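Long-range contacts in cytochrome P450 (CYP102L1) (Mycobacterium phage Adler, PDB 6N6Q), which probably acts as a haem-thiolate monooxygenase of the cytochrome P450 family, activating oxygen at a bound iron protoporphyrin IX: residues V334-L339 with H407-F412; R340-A345 with L456-S461. All coordinates share one frame; numbering follows the deposited sequence.

Contact 1. Residues V334-L339 with H407-F412; sequences VIDEAL and HIYKPF. With HEM (protoporphyrin IX containing Fe), chain E.
Tyr409 brings its ring up to the helix at Asp336 and Leu339 because its CG stands anti to the backbone N (chi1 180°), which extends the phenol to the helix. Leu339, with CG beside its backbone N (chi1 -72°), instead places its CD1 methyl against Phe412. The polar anchor is a hydrogen bond given by Tyr409 OH to the backbone carbonyl Asp336 O, 2.9 Å long. The donor comes from well to the side of the C=O, at 106°, and lies tilted from the carbonyl plane. The Asp336 side chain lies alongside, its CB 3.5 Å from Tyr409 OH, with the carboxylate plane strongly inclined to the ring. Pro411 CD sits 3.7 Å above the centre of one face of the Tyr409 ring, so the proline packs over that face of the phenol.

Apolar contacts continue the interface toward the haem. Leu339 CB meets Pro411 CB at 4.1 Å, while Leu339 CD1 touches Phe412 CZ at 3.9 Å, the two side chains crossing at about a right angle. The neighbouring ring carbon, Phe412 CE1, lies 3.7 Å from HEM C3B, so adjacent atoms of one ring touch the leucine and the porphyrin. Pro411 O also approaches the haem methyl CMB, at 3.5 Å. Phe412 opens the sequence FGVGERACIG, which fits the P450 haem-binding signature, and its backbone is hydrogen-bonded to Cys419, the cysteine of that signature.

The turn from Asp336 to Leu339 thus meets the loop leading into that signature at two places, the tyrosine bond and the leucine packing. Around it, Leu339 also packs on Ala286 of helix 265-296, Ile335 rests on Met429, Val430 and Leu433 of helix 422-439, and Pro411 lies against His379 at the end of helix 375-379.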
loop_
_atom_site.group_PDB
_atom_site.type_symbol
_atom_site.label_atom_id
_atom_site.label_comp_id
_atom_site.label_asym_id
_atom_site.label_seq_id
_atom_site.Cartn_x
_atom_site.Cartn_y
_atom_site.Cartn_z
ATOM N N VAL A 334 -1.222 16.188 -4.919
ATOM C CA VAL A 334 -2.352 15.409 -5.417
ATOM C C VAL A 334 -2.370 14.031 -4.769
ATOM O O VAL A 334 -3.417 13.546 -4.324
ATOM C CB VAL A 334 -2.305 15.312 -6.953
ATOM C CG1 VAL A 334 -3.423 14.418 -7.466
ATOM C CG2 VAL A 334 -2.402 16.694 -7.576
ATOM N N ILE A 335 -1.206 13.380 -4.700
ATOM C CA ILE A 335 -1.130 12.054 -4.096
ATOM C C ILE A 335 -1.414 12.130 -2.603
ATOM O O ILE A 335 -2.049 11.236 -2.033
ATOM C CB ILE A 335 0.241 11.416 -4.376
ATOM C CG1 ILE A 335 0.551 11.452 -5.870
ATOM C CG2 ILE A 335 0.271 9.986 -3.868
ATOM C CD1 ILE A 335 1.871 10.819 -6.228
ATOM N N ASP A 336 -0.947 13.194 -1.946
ATOM C CA ASP A 336 -1.196 13.352 -0.518
ATOM C C ASP A 336 -2.687 13.477 -0.235
ATOM O O ASP A 336 -3.216 12.830 0.676
ATOM C CB ASP A 336 -0.438 14.567 0.017
ATOM C CG ASP A 336 1.058 14.345 0.064
ATOM O OD1 ASP A 336 1.504 13.222 -0.251
ATOM O OD2 ASP A 336 1.791 15.292 0.419
ATOM N N GLU A 337 -3.386 14.304 -1.017
ATOM C CA GLU A 337 -4.823 14.459 -0.828
ATOM C C GLU A 337 -5.571 13.173 -1.154
ATOM O O GLU A 337 -6.597 12.880 -0.530
ATOM C CB GLU A 337 -5.343 15.619 -1.680
ATOM C CG GLU A 337 -6.831 15.911 -1.523
ATOM C CD GLU A 337 -7.186 16.542 -0.184
ATOM O OE1 GLU A 337 -6.276 16.785 0.636
ATOM O OE2 GLU A 337 -8.387 16.801 0.045
ATOM N N ALA A 338 -5.078 12.396 -2.121
ATOM C CA ALA A 338 -5.684 11.099 -2.402
ATOM C C ALA A 338 -5.492 10.142 -1.233
ATOM O O ALA A 338 -6.423 9.421 -0.853
ATOM C CB ALA A 338 -5.097 10.507 -3.684
ATOM N N LEU A 339 -4.293 10.125 -0.645
ATOM C CA LEU A 339 -4.037 9.275 0.510
ATOM C C LEU A 339 -4.747 9.770 1.760
ATOM O O LEU A 339 -4.887 9.006 2.721
ATOM C CB LEU A 339 -2.533 9.172 0.765
ATOM C CG LEU A 339 -1.764 8.329 -0.254
ATOM C CD1 LEU A 339 -0.277 8.318 0.062
ATOM C CD2 LEU A 339 -2.318 6.912 -0.289
ATOM N N HIS A 407 -4.900 17.286 14.306
ATOM C CA HIS A 407 -5.397 16.501 13.185
ATOM C C HIS A 407 -4.414 15.375 12.906
ATOM O O HIS A 407 -3.215 15.500 13.168
ATOM C CB HIS A 407 -5.596 17.362 11.933
ATOM C CG HIS A 407 -4.318 17.854 11.330
ATOM N ND1 HIS A 407 -3.633 18.944 11.826
ATOM C CD2 HIS A 407 -3.600 17.407 10.274
ATOM C CE1 HIS A 407 -2.547 19.144 11.100
ATOM N NE2 HIS A 407 -2.503 18.225 10.152
ATOM N N ILE A 408 -4.933 14.273 12.371
ATOM C CA ILE A 408 -4.148 13.072 12.112
ATOM C C ILE A 408 -3.980 12.908 10.609
ATOM O O ILE A 408 -4.950 13.029 9.850
ATOM C CB ILE A 408 -4.804 11.825 12.730
ATOM C CG1 ILE A 408 -4.834 11.940 14.254
ATOM C CG2 ILE A 408 -4.071 10.561 12.299
ATOM C CD1 ILE A 408 -3.462 12.066 14.883
ATOM N N TYR A 409 -2.744 12.639 10.180
ATOM C CA TYR A 409 -2.463 12.285 8.787
ATOM C C TYR A 409 -1.264 11.335 8.798
ATOM O O TYR A 409 -0.114 11.767 8.694
ATOM C CB TYR A 409 -2.199 13.513 7.929
ATOM C CG TYR A 409 -1.904 13.171 6.488
ATOM C CD1 TYR A 409 -2.911 12.724 5.644
ATOM C CD2 TYR A 409 -0.619 13.284 5.977
ATOM C CE1 TYR A 409 -2.646 12.402 4.328
ATOM C CE2 TYR A 409 -0.344 12.967 4.660
ATOM C CZ TYR A 409 -1.361 12.526 3.841
ATOM O OH TYR A 409 -1.098 12.206 2.528
ATOM N N LYS A 410 -1.549 10.040 8.926
ATOM C CA LYS A 410 -0.517 9.004 8.991
ATOM C C LYS A 410 -0.852 7.876 8.022
ATOM O O LYS A 410 -1.105 6.740 8.439
ATOM C CB LYS A 410 -0.378 8.470 10.416
ATOM C CG LYS A 410 0.033 9.511 11.438
ATOM C CD LYS A 410 1.437 10.027 11.168
ATOM C CE LYS A 410 1.886 10.983 12.259
ATOM N NZ LYS A 410 3.328 11.322 12.145
ATOM N N PRO A 411 -0.842 8.149 6.711
ATOM C CA PRO A 411 -1.161 7.083 5.747
ATOM C C PRO A 411 -0.127 5.970 5.706
ATOM O O PRO A 411 -0.419 4.899 5.160
ATOM C CB PRO A 411 -1.232 7.828 4.407
ATOM C CG PRO A 411 -0.350 9.013 4.599
ATOM C CD PRO A 411 -0.511 9.418 6.038
ATOM N N PHE A 412 1.064 6.185 6.264
ATOM C CA PHE A 412 2.118 5.179 6.283
ATOM C C PHE A 412 2.384 4.638 7.685
ATOM O O PHE A 412 3.467 4.102 7.944
ATOM C CB PHE A 412 3.404 5.751 5.685
ATOM C CG PHE A 412 3.280 6.142 4.240
ATOM C CD1 PHE A 412 3.540 5.222 3.236
ATOM C CD2 PHE A 412 2.909 7.429 3.886
ATOM C CE1 PHE A 412 3.427 5.577 1.905
ATOM C CE2 PHE A 412 2.795 7.792 2.558
ATOM C CZ PHE A 412 3.053 6.864 1.565
HETATM C CHA HEM E . 4.016 -1.065 6.572
HETATM C CHB HEM E . 0.987 1.749 4.018
HETATM C CHC HEM E . 3.684 1.032 0.033
HETATM C CHD HEM E . 6.233 -2.345 2.425
HETATM C C1A HEM E . 2.972 -0.219 6.252
HETATM C C2A HEM E . 1.978 0.323 7.160
HETATM C C3A HEM E . 1.147 1.094 6.456
HETATM C C4A HEM E . 1.576 1.079 5.071
HETATM C CMA HEM E . -0.062 1.864 7.026
HETATM C CAA HEM E . 1.876 0.057 8.677
HETATM C CBA HEM E . 1.071 -1.222 8.892
HETATM C CGA HEM E . 0.786 -1.433 10.357
HETATM O O1A HEM E . 1.103 -0.531 11.177
HETATM O O2A HEM E . 0.237 -2.509 10.707
HETATM C C1B HEM E . 1.485 1.848 2.732
HETATM C C2B HEM E . 0.987 2.729 1.694
HETATM C C3B HEM E . 1.732 2.533 0.586
HETATM C C4B HEM E . 2.723 1.519 0.898
HETATM C CMB HEM E . -0.200 3.697 1.904
HETATM C CAB HEM E . 1.638 3.204 -0.810
HETATM C CBB HEM E . 0.727 4.119 -1.166
HETATM C C1C HEM E . 4.636 0.075 0.324
HETATM C C2C HEM E . 5.696 -0.386 -0.550
HETATM C C3C HEM E . 6.404 -1.316 0.093
HETATM C C4C HEM E . 5.822 -1.488 1.419
HETATM C CMC HEM E . 5.971 0.101 -1.989
HETATM C CAC HEM E . 7.621 -2.038 -0.536
HETATM C CBC HEM E . 8.349 -2.945 0.122
HETATM C C1D HEM E . 5.868 -2.292 3.758
HETATM C C2D HEM E . 6.405 -3.110 4.831
HETATM C C3D HEM E . 5.797 -2.757 5.970
HETATM C C4D HEM E . 4.849 -1.701 5.670
HETATM C CMD HEM E . 7.490 -4.200 4.682
HETATM C CAD HEM E . 6.058 -3.364 7.368
HETATM C CBD HEM E . 7.253 -2.677 8.021
HETATM C CGD HEM E . 7.451 -3.201 9.422
HETATM O O1D HEM E . 8.618 -3.227 9.894
HETATM O O2D HEM E . 6.446 -3.600 10.068
HETATM N NA HEM E . 2.689 0.266 4.988
HETATM N NB HEM E . 2.541 1.129 2.211
HETATM N NC HEM E . 4.748 -0.620 1.512
HETATM N ND HEM E . 4.922 -1.447 4.311
HETATM FE FE HEM E . 3.635 -0.271 3.213
#

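Contact 2. Residues R340-A345 with L456-S461; sequences RLWPVA and LTLKPS. With HEM (protoporphyrin IX containing Fe), chain E.
Val344 and Leu458 are joined by a backbone hydrogen bond from Leu458 N to Val344 O, 3.0 Å long and fairly straight at 159°. Thr457 CB also lies close to that oxygen, 3.1 Å from Val344 O, so the packing is dense here. Leu458 packs against the 342-344 backbone and the indole: its CD2 branch touches Pro343 O at 3.5 Å and reaches the edge of the Trp342 indole, 3.7 Å from CE3 and in the ring plane. The indole is in turn stacked with Phe289 of helix 265-296.

Beyond Leu458 the strand diverges. Lys459 points away and is partly exposed, its NZ bonding to Pro460 O within its own segment, while the strand pairs with 451-454.

Val344 turns CG2 to HEM CMB, 3.7 Å away, and Ala345 CB packs 3.6 Å from HEM CMA. Across the two segments one backbone hydrogen bond is joined by van der Waals contacts of hydrocarbon groups with one another and with carbonyl oxygens. No charged group takes part across the contact, which implies that the haem-lining Val344 and Ala345 are positioned mainly by a backbone bond and close packing.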
loop_
_atom_site.group_PDB
_atom_site.type_symbol
_atom_site.label_atom_id
_atom_site.label_comp_id
_atom_site.label_asym_id
_atom_site.label_seq_id
_atom_site.Cartn_x
_atom_site.Cartn_y
_atom_site.Cartn_z
ATOM N N ARG A 340 -5.191 11.027 1.777
ATOM C CA ARG A 340 -6.001 11.507 2.889
ATOM C C ARG A 340 -7.459 11.103 2.709
ATOM O O ARG A 340 -8.036 10.417 3.558
ATOM C CB ARG A 340 -5.881 13.028 3.023
ATOM C CG ARG A 340 -6.593 13.584 4.248
ATOM C CD ARG A 340 -6.795 15.087 4.160
ATOM N NE ARG A 340 -7.707 15.452 3.081
ATOM C CZ ARG A 340 -9.032 15.442 3.189
ATOM N NH1 ARG A 340 -9.603 15.082 4.330
ATOM N NH2 ARG A 340 -9.786 15.789 2.157
ATOM N N LEU A 341 -8.067 11.515 1.593
ATOM C CA LEU A 341 -9.485 11.249 1.382
ATOM C C LEU A 341 -9.777 9.754 1.332
ATOM O O LEU A 341 -10.846 9.315 1.772
ATOM C CB LEU A 341 -9.962 11.930 0.099
ATOM C CG LEU A 341 -11.455 12.257 0.036
ATOM C CD1 LEU A 341 -11.851 13.133 1.213
ATOM C CD2 LEU A 341 -11.801 12.937 -1.278
ATOM N N TRP A 342 -8.843 8.959 0.813
ATOM C CA TRP A 342 -9.007 7.508 0.745
ATOM C C TRP A 342 -7.667 6.842 1.003
ATOM O O TRP A 342 -6.933 6.501 0.066
ATOM C CB TRP A 342 -9.584 7.073 -0.603
ATOM C CG TRP A 342 -10.994 7.521 -0.802
ATOM C CD1 TRP A 342 -11.417 8.601 -1.520
ATOM C CD2 TRP A 342 -12.172 6.910 -0.264
ATOM N NE1 TRP A 342 -12.787 8.694 -1.469
ATOM C CE2 TRP A 342 -13.274 7.669 -0.703
ATOM C CE3 TRP A 342 -12.400 5.792 0.545
ATOM C CZ2 TRP A 342 -14.587 7.349 -0.359
ATOM C CZ3 TRP A 342 -13.705 5.474 0.885
ATOM C CH2 TRP A 342 -14.782 6.250 0.431
ATOM N N PRO A 343 -7.315 6.628 2.269
ATOM C CA PRO A 343 -6.060 5.929 2.567
ATOM C C PRO A 343 -6.174 4.453 2.238
ATOM O O PRO A 343 -6.956 3.734 2.868
ATOM C CB PRO A 343 -5.861 6.170 4.069
ATOM C CG PRO A 343 -7.216 6.563 4.606
ATOM C CD PRO A 343 -8.168 6.780 3.459
ATOM N N VAL A 344 -5.410 3.999 1.239
ATOM C CA VAL A 344 -5.508 2.611 0.797
ATOM C C VAL A 344 -5.205 1.658 1.944
ATOM O O VAL A 344 -5.784 0.569 2.024
ATOM C CB VAL A 344 -4.586 2.367 -0.414
ATOM C CG1 VAL A 344 -5.081 3.157 -1.614
ATOM C CG2 VAL A 344 -3.151 2.744 -0.084
ATOM N N ALA A 345 -4.310 2.044 2.847
ATOM C CA ALA A 345 -4.181 1.354 4.121
ATOM C C ALA A 345 -5.071 2.076 5.124
ATOM O O ALA A 345 -4.631 3.038 5.767
ATOM C CB ALA A 345 -2.726 1.325 4.590
ATOM N N LEU A 456 -7.756 -6.252 1.190
ATOM C CA LEU A 456 -6.701 -5.886 2.122
ATOM C C LEU A 456 -6.483 -4.382 2.148
ATOM O O LEU A 456 -5.956 -3.857 3.134
ATOM C CB LEU A 456 -5.397 -6.598 1.757
ATOM C CG LEU A 456 -5.452 -8.127 1.748
ATOM C CD1 LEU A 456 -4.096 -8.714 1.375
ATOM C CD2 LEU A 456 -5.920 -8.651 3.101
ATOM N N THR A 457 -6.882 -3.682 1.087
ATOM C CA THR A 457 -6.752 -2.239 0.977
ATOM C C THR A 457 -8.050 -1.651 0.440
ATOM O O THR A 457 -8.958 -2.369 0.013
ATOM C CB THR A 457 -5.588 -1.844 0.054
ATOM O OG1 THR A 457 -5.832 -2.346 -1.266
ATOM C CG2 THR A 457 -4.272 -2.400 0.573
ATOM N N LEU A 458 -8.130 -0.324 0.467
ATOM C CA LEU A 458 -9.230 0.384 -0.173
ATOM C C LEU A 458 -8.956 0.500 -1.667
ATOM O O LEU A 458 -7.842 0.841 -2.077
ATOM C CB LEU A 458 -9.413 1.770 0.447
ATOM C CG LEU A 458 -10.458 1.902 1.557
ATOM C CD1 LEU A 458 -10.315 0.791 2.587
ATOM C CD2 LEU A 458 -10.358 3.267 2.222
ATOM N N LYS A 459 -9.971 0.212 -2.480
ATOM C CA LYS A 459 -9.811 0.186 -3.922
ATOM C C LYS A 459 -11.036 0.785 -4.598
ATOM O O LYS A 459 -12.170 0.531 -4.165
ATOM C CB LYS A 459 -9.595 -1.248 -4.426
ATOM C CG LYS A 459 -9.163 -1.342 -5.878
ATOM C CD LYS A 459 -9.110 -2.783 -6.349
ATOM C CE LYS A 459 -10.507 -3.354 -6.496
ATOM N NZ LYS A 459 -11.316 -2.555 -7.459
ATOM N N PRO A 460 -10.844 1.585 -5.647
ATOM C CA PRO A 460 -11.987 2.054 -6.446
ATOM C C PRO A 460 -12.558 0.907 -7.266
ATOM O O PRO A 460 -11.841 0.261 -8.034
ATOM C CB PRO A 460 -11.378 3.144 -7.338
ATOM C CG PRO A 460 -10.056 3.483 -6.709
ATOM C CD PRO A 460 -9.584 2.222 -6.062
ATOM N N SER A 461 -13.854 0.655 -7.101
ATOM C CA SER A 461 -14.531 -0.435 -7.787
ATOM C C SER A 461 -15.192 0.070 -9.063
ATOM O O SER A 461 -15.800 1.146 -9.077
ATOM C CB SER A 461 -15.575 -1.089 -6.877
ATOM O OG SER A 461 -16.587 -0.169 -6.505
HETATM C CHA HEM E . 4.016 -1.065 6.572
HETATM C CHB HEM E . 0.987 1.749 4.018
HETATM C CHC HEM E . 3.684 1.032 0.033
HETATM C CHD HEM E . 6.233 -2.345 2.425
HETATM C C1A HEM E . 2.972 -0.219 6.252
HETATM C C2A HEM E . 1.978 0.323 7.160
HETATM C C3A HEM E . 1.147 1.094 6.456
HETATM C C4A HEM E . 1.576 1.079 5.071
HETATM C CMA HEM E . -0.062 1.864 7.026
HETATM C CAA HEM E . 1.876 0.057 8.677
HETATM C CBA HEM E . 1.071 -1.222 8.892
HETATM C CGA HEM E . 0.786 -1.433 10.357
HETATM O O1A HEM E . 1.103 -0.531 11.177
HETATM O O2A HEM E . 0.237 -2.509 10.707
HETATM C C1B HEM E . 1.485 1.848 2.732
HETATM C C2B HEM E . 0.987 2.729 1.694
HETATM C C3B HEM E . 1.732 2.533 0.586
HETATM C C4B HEM E . 2.723 1.519 0.898
HETATM C CMB HEM E . -0.200 3.697 1.904
HETATM C CAB HEM E . 1.638 3.204 -0.810
HETATM C CBB HEM E . 0.727 4.119 -1.166
HETATM C C1C HEM E . 4.636 0.075 0.324
HETATM C C2C HEM E . 5.696 -0.386 -0.550
HETATM C C3C HEM E . 6.404 -1.316 0.093
HETATM C C4C HEM E . 5.822 -1.488 1.419
HETATM C CMC HEM E . 5.971 0.101 -1.989
HETATM C CAC HEM E . 7.621 -2.038 -0.536
HETATM C CBC HEM E . 8.349 -2.945 0.122
HETATM C C1D HEM E . 5.868 -2.292 3.758
HETATM C C2D HEM E . 6.405 -3.110 4.831
HETATM C C3D HEM E . 5.797 -2.757 5.970
HETATM C C4D HEM E . 4.849 -1.701 5.670
HETATM C CMD HEM E . 7.490 -4.200 4.682
HETATM C CAD HEM E . 6.058 -3.364 7.368
HETATM C CBD HEM E . 7.253 -2.677 8.021
HETATM C CGD HEM E . 7.451 -3.201 9.422
HETATM O O1D HEM E . 8.618 -3.227 9.894
HETATM O O2D HEM E . 6.446 -3.600 10.068
HETATM N NA HEM E . 2.689 0.266 4.988
HETATM N NB HEM E . 2.541 1.129 2.211
HETATM N NC HEM E . 4.748 -0.620 1.512
HETATM N ND HEM E . 4.922 -1.447 4.311
HETATM FE FE HEM E . 3.635 -0.271 3.213
#

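In the fold
Contacts 1 and 2 have centres about 11 Å apart and share helix 329-341: residues 334-339 belong to contact 1, and 340-345 follow directly, running from the last helical turn into a loop. Along the chain the segments alternate, with 407-412 and then 456-461 coming later, so the two contacts cross. They meet where Tyr409 CE1 lies 3.5 Å from Arg340 CB. Glu337 and Arg340 form the P450 ExxR pair, salt-bridged together, with Glu337 also bridged to Arg395. Both contacts reach the haem: helix 329-341 meets the haem-binding loop, and the loop that follows it meets strand 458-461, both beside the cofactor.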